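Long-range contacts in UDP-N-acetylglucosamine 2-epimerase (Listeria monocytogenes, PDB 3OT5), which probably catalyses the interconversion of UDP-N-acetylglucosamine and UDP-N-acetylmannosamine by epimerising the sugar at C2: residues S100-G105 with S127-L132; M31-T36 with D116-H121. One frame throughout, in Å; residues are numbered along the deposited sequence.

Contact 1: S100-G105 with S127-L132; sequences SRVMNG and SFAAGL
V102 and A129 meet side chain to side chain between two helices of a Rossmann-type domain. Helix 95-113 precedes strand 117-121 and helix 125-136 follows it; both helices lie on one face of the sheet. The two short segments run in roughly the same direction, with axes 7.9 Å apart and an angle of 37° between them. The small A129 lets the backbones come close: M103 CA lies 4.8 Å from A129 CA. The methyl of A129 faces helix 95-113 and is met by one branch of V102, with V102 CG1 3.5 Å from A129 CB. V102 CG1 stands anti to the backbone N (chi1 170°), which turns this methyl rather than CG2 onto the alanine. M103 comes in alongside. Its CB sits 4.3 Å from A129 CB, and its CA is near the carbonyl oxygen of A129. The rest of the methionine runs extended to the sulfur and then bends at chi3, carrying CE away from the other helix. L132, one turn on from A129, points towards helix 95-113 and crosses the methionine chain obliquely. The side chains that meet are all apolar. The sheet side of the joint is closed by A130, which rests on I106 of helix 95-113 and on V120 of strand 117-121. At the M103 end, SD touches one branch of L132, with M103 SD 3.6 Å from L132 CD2.

Contact 2: M31-T36 with D116-H121; sequences MSIFGT and DIVLVH
M31 pairs with V118 and S32 with L119 as parallel neighbours in the seven-stranded sheet of a Rossmann-type domain. Strand 28-34 is flanked by 57-63 and 117-121. Three backbone hydrogen bonds join the segments. M31 N donates to I117 O at 2.9 Å, and M31 O accepts from L119 N at 2.8 Å. I33 N then reaches L119 O at 3.0 Å. V118 CA adds a CA-H...O contact to M31 O. The tight part lies on the face carrying M31, I33 and V118. There the tip of I33, CD1, presses on CG1 of V118. I33 CG1 is anti to the carbonyl carbon (chi1 -55°), and the extended chain beyond it carries CD1 back along the strands to V118. V120 stands next to I33 on the same face, with its CG1 4.2 Å from I33 CD1. Helices 95-113 and 125-136 cover this face. The other face is looser between the two strands: S32 OG is 4.0 Å from L119 CD1. The pairing also slackens towards the C-terminal ends, where I33 O and H121 N are 4.5 Å apart. H121 turns its ring away to K42 and M43 of helix 37-51. Beyond the strand, partly exposed T36 takes the N-cap position of that helix. The closest side-chain pair across the strands is I33 CD1 and V118 CG1, at 3.4 Å.

Contact 1 lies in one of the helix layers and contact 2 in the sheet of one Rossmann-type domain. Their centres are 11 Å apart. The chain threads them alternately: helix 95-113 leads into strand 117-121, which leads into helix 125-136. A130 CB is 3.2 Å from I33 CD1, unusually close for two carbons and not to be over-read. S127 O packs 3.5 Å from V120 CG1. At the C-terminal end of strand 117-121, S127 OG is 2.5 Å from H121 O, a probable hydrogen bond. E39 bonds S127 OG through OE2 and G35 N through OE1. Rossmann-type folds usually bind ligands at this edge of the sheet, so the substrate site is probably nearby.

Contact 1: S100-G105 with S127-L132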
# COMPACT_ATOMS: atom_id res chain seq x y z
N SER A 100 -19.35 11.86 -11.42
CA SER A 100 -19.76 12.30 -12.75
C SER A 100 -18.59 12.96 -13.52
O SER A 100 -18.37 12.66 -14.70
CB SER A 100 -20.95 13.23 -12.66
OG SER A 100 -20.67 14.30 -11.79
N ARG A 101 -17.83 13.83 -12.87
CA ARG A 101 -16.70 14.49 -13.54
C ARG A 101 -15.65 13.52 -14.05
O ARG A 101 -15.16 13.65 -15.18
CB ARG A 101 -16.04 15.55 -12.65
CG ARG A 101 -16.85 16.82 -12.52
CD ARG A 101 -16.09 17.89 -11.76
NE ARG A 101 -16.78 19.17 -11.80
CZ ARG A 101 -17.69 19.57 -10.91
NH1 ARG A 101 -18.04 18.79 -9.89
NH2 ARG A 101 -18.26 20.76 -11.04
N VAL A 102 -15.29 12.55 -13.22
CA VAL A 102 -14.31 11.54 -13.58
C VAL A 102 -14.82 10.59 -14.68
O VAL A 102 -14.07 10.21 -15.60
CB VAL A 102 -13.90 10.68 -12.34
CG1 VAL A 102 -13.10 9.53 -12.76
CG2 VAL A 102 -13.15 11.53 -11.31
N MET A 103 -16.10 10.21 -14.56
CA MET A 103 -16.72 9.32 -15.51
C MET A 103 -16.83 9.96 -16.89
O MET A 103 -16.52 9.33 -17.89
CB MET A 103 -18.10 8.92 -15.02
CG MET A 103 -18.89 8.04 -15.98
SD MET A 103 -20.57 7.81 -15.38
CE MET A 103 -21.14 9.49 -15.22
N ASN A 104 -17.28 11.20 -16.93
CA ASN A 104 -17.41 11.92 -18.20
C ASN A 104 -16.04 12.23 -18.78
O ASN A 104 -15.85 12.17 -20.00
CB ASN A 104 -18.23 13.19 -18.03
CG ASN A 104 -19.69 12.89 -17.76
OD1 ASN A 104 -20.30 12.07 -18.45
ND2 ASN A 104 -20.27 13.58 -16.79
N GLY A 105 -15.09 12.55 -17.91
CA GLY A 105 -13.72 12.84 -18.32
C GLY A 105 -13.09 11.60 -18.92
O GLY A 105 -12.60 11.64 -20.03
N SER A 127 -11.38 5.23 -9.47
CA SER A 127 -11.27 3.92 -10.11
C SER A 127 -12.60 3.35 -10.54
O SER A 127 -12.72 2.76 -11.62
CB SER A 127 -10.59 2.93 -9.18
OG SER A 127 -9.24 3.30 -9.06
N PHE A 128 -13.60 3.50 -9.69
CA PHE A 128 -14.92 3.01 -10.02
C PHE A 128 -15.47 3.77 -11.20
O PHE A 128 -15.97 3.17 -12.15
CB PHE A 128 -15.86 3.14 -8.83
CG PHE A 128 -17.31 3.21 -9.22
CD1 PHE A 128 -17.95 2.12 -9.80
CD2 PHE A 128 -18.04 4.37 -8.99
CE1 PHE A 128 -19.27 2.19 -10.14
CE2 PHE A 128 -19.37 4.43 -9.32
CZ PHE A 128 -19.99 3.34 -9.90
N ALA A 129 -15.36 5.08 -11.14
CA ALA A 129 -15.89 5.95 -12.20
C ALA A 129 -15.23 5.68 -13.55
O ALA A 129 -15.88 5.63 -14.59
CB ALA A 129 -15.72 7.41 -11.81
N ALA A 130 -13.92 5.52 -13.51
CA ALA A 130 -13.15 5.25 -14.71
C ALA A 130 -13.51 3.86 -15.21
O ALA A 130 -13.54 3.60 -16.42
CB ALA A 130 -11.66 5.36 -14.40
N GLY A 131 -13.80 2.96 -14.28
CA GLY A 131 -14.19 1.61 -14.63
C GLY A 131 -15.49 1.62 -15.38
O GLY A 131 -15.64 0.97 -16.42
N LEU A 132 -16.43 2.38 -14.87
CA LEU A 132 -17.72 2.51 -15.49
C LEU A 132 -17.60 3.14 -16.89
O LEU A 132 -18.27 2.71 -17.83
CB LEU A 132 -18.62 3.35 -14.60
CG LEU A 132 -20.06 3.54 -15.06
CD1 LEU A 132 -20.79 2.20 -15.21
CD2 LEU A 132 -20.75 4.42 -14.07

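Contact 2: M31-T36 with D116-H121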
# COMPACT_ATOMS: atom_id res chain seq x y z
N MET A 31 -4.15 1.52 -20.73
CA MET A 31 -4.37 2.82 -20.14
C MET A 31 -4.46 2.61 -18.65
O MET A 31 -5.37 1.97 -18.18
CB MET A 31 -5.66 3.44 -20.67
CG MET A 31 -5.98 4.76 -20.05
SD MET A 31 -7.47 5.50 -20.71
CE MET A 31 -6.98 5.75 -22.42
N SER A 32 -3.50 3.17 -17.91
CA SER A 32 -3.46 3.05 -16.46
C SER A 32 -3.95 4.34 -15.86
O SER A 32 -3.41 5.41 -16.14
CB SER A 32 -2.06 2.72 -15.98
OG SER A 32 -1.66 1.47 -16.52
N ILE A 33 -4.98 4.23 -15.04
CA ILE A 33 -5.55 5.40 -14.42
C ILE A 33 -5.25 5.46 -12.94
O ILE A 33 -5.47 4.49 -12.21
CB ILE A 33 -7.08 5.38 -14.56
CG1 ILE A 33 -7.49 5.23 -16.02
CG2 ILE A 33 -7.69 6.65 -13.97
CD1 ILE A 33 -8.98 5.15 -16.22
N PHE A 34 -4.72 6.59 -12.50
CA PHE A 34 -4.51 6.79 -11.06
C PHE A 34 -4.84 8.23 -10.67
O PHE A 34 -4.56 9.18 -11.40
CB PHE A 34 -3.17 6.26 -10.52
CG PHE A 34 -1.98 6.51 -11.40
CD1 PHE A 34 -1.21 7.63 -11.23
CD2 PHE A 34 -1.58 5.55 -12.32
CE1 PHE A 34 -0.09 7.83 -12.01
CE2 PHE A 34 -0.48 5.74 -13.09
CZ PHE A 34 0.28 6.88 -12.94
N GLY A 35 -5.48 8.36 -9.51
CA GLY A 35 -5.93 9.65 -9.02
C GLY A 35 -5.47 10.10 -7.66
O GLY A 35 -5.90 11.16 -7.22
N THR A 36 -4.65 9.32 -6.96
CA THR A 36 -4.13 9.72 -5.65
C THR A 36 -2.67 9.32 -5.56
O THR A 36 -2.19 8.54 -6.38
CB THR A 36 -4.91 9.10 -4.47
OG1 THR A 36 -4.78 7.68 -4.49
CG2 THR A 36 -6.38 9.48 -4.52
N ASP A 116 -6.92 -0.85 -25.54
CA ASP A 116 -7.40 -2.21 -25.51
C ASP A 116 -7.83 -2.58 -24.10
O ASP A 116 -8.70 -3.42 -23.90
CB ASP A 116 -6.30 -3.13 -25.96
CG ASP A 116 -5.90 -2.87 -27.37
OD1 ASP A 116 -6.80 -2.59 -28.18
OD2 ASP A 116 -4.70 -2.93 -27.68
N ILE A 117 -7.22 -1.95 -23.11
CA ILE A 117 -7.55 -2.27 -21.75
C ILE A 117 -7.25 -1.11 -20.86
O ILE A 117 -6.27 -0.40 -21.05
CB ILE A 117 -6.81 -3.53 -21.27
CG1 ILE A 117 -7.24 -3.91 -19.84
CG2 ILE A 117 -5.29 -3.33 -21.33
CD1 ILE A 117 -6.63 -5.21 -19.37
N VAL A 118 -8.11 -0.92 -19.88
CA VAL A 118 -7.96 0.15 -18.93
C VAL A 118 -7.75 -0.50 -17.58
O VAL A 118 -8.47 -1.46 -17.23
CB VAL A 118 -9.18 1.04 -18.88
CG1 VAL A 118 -8.97 2.17 -17.86
CG2 VAL A 118 -9.46 1.61 -20.25
N LEU A 119 -6.76 -0.01 -16.84
CA LEU A 119 -6.47 -0.55 -15.52
C LEU A 119 -6.79 0.49 -14.48
O LEU A 119 -6.28 1.62 -14.52
CB LEU A 119 -5.01 -0.98 -15.38
CG LEU A 119 -4.53 -2.02 -16.39
CD1 LEU A 119 -3.03 -2.28 -16.20
CD2 LEU A 119 -5.35 -3.30 -16.27
N VAL A 120 -7.66 0.09 -13.55
CA VAL A 120 -8.05 0.94 -12.44
C VAL A 120 -7.56 0.22 -11.20
O VAL A 120 -7.40 -1.03 -11.19
CB VAL A 120 -9.57 1.21 -12.42
CG1 VAL A 120 -10.03 1.93 -13.76
CG2 VAL A 120 -10.33 -0.07 -12.22
N HIS A 121 -7.32 0.99 -10.16
CA HIS A 121 -6.80 0.42 -8.95
C HIS A 121 -7.70 0.54 -7.74
O HIS A 121 -8.33 1.57 -7.49
CB HIS A 121 -5.48 1.10 -8.60
CG HIS A 121 -4.84 0.55 -7.37
ND1 HIS A 121 -5.30 0.84 -6.10
CD2 HIS A 121 -3.79 -0.30 -7.21
CE1 HIS A 121 -4.56 0.19 -5.21
NE2 HIS A 121 -3.64 -0.50 -5.86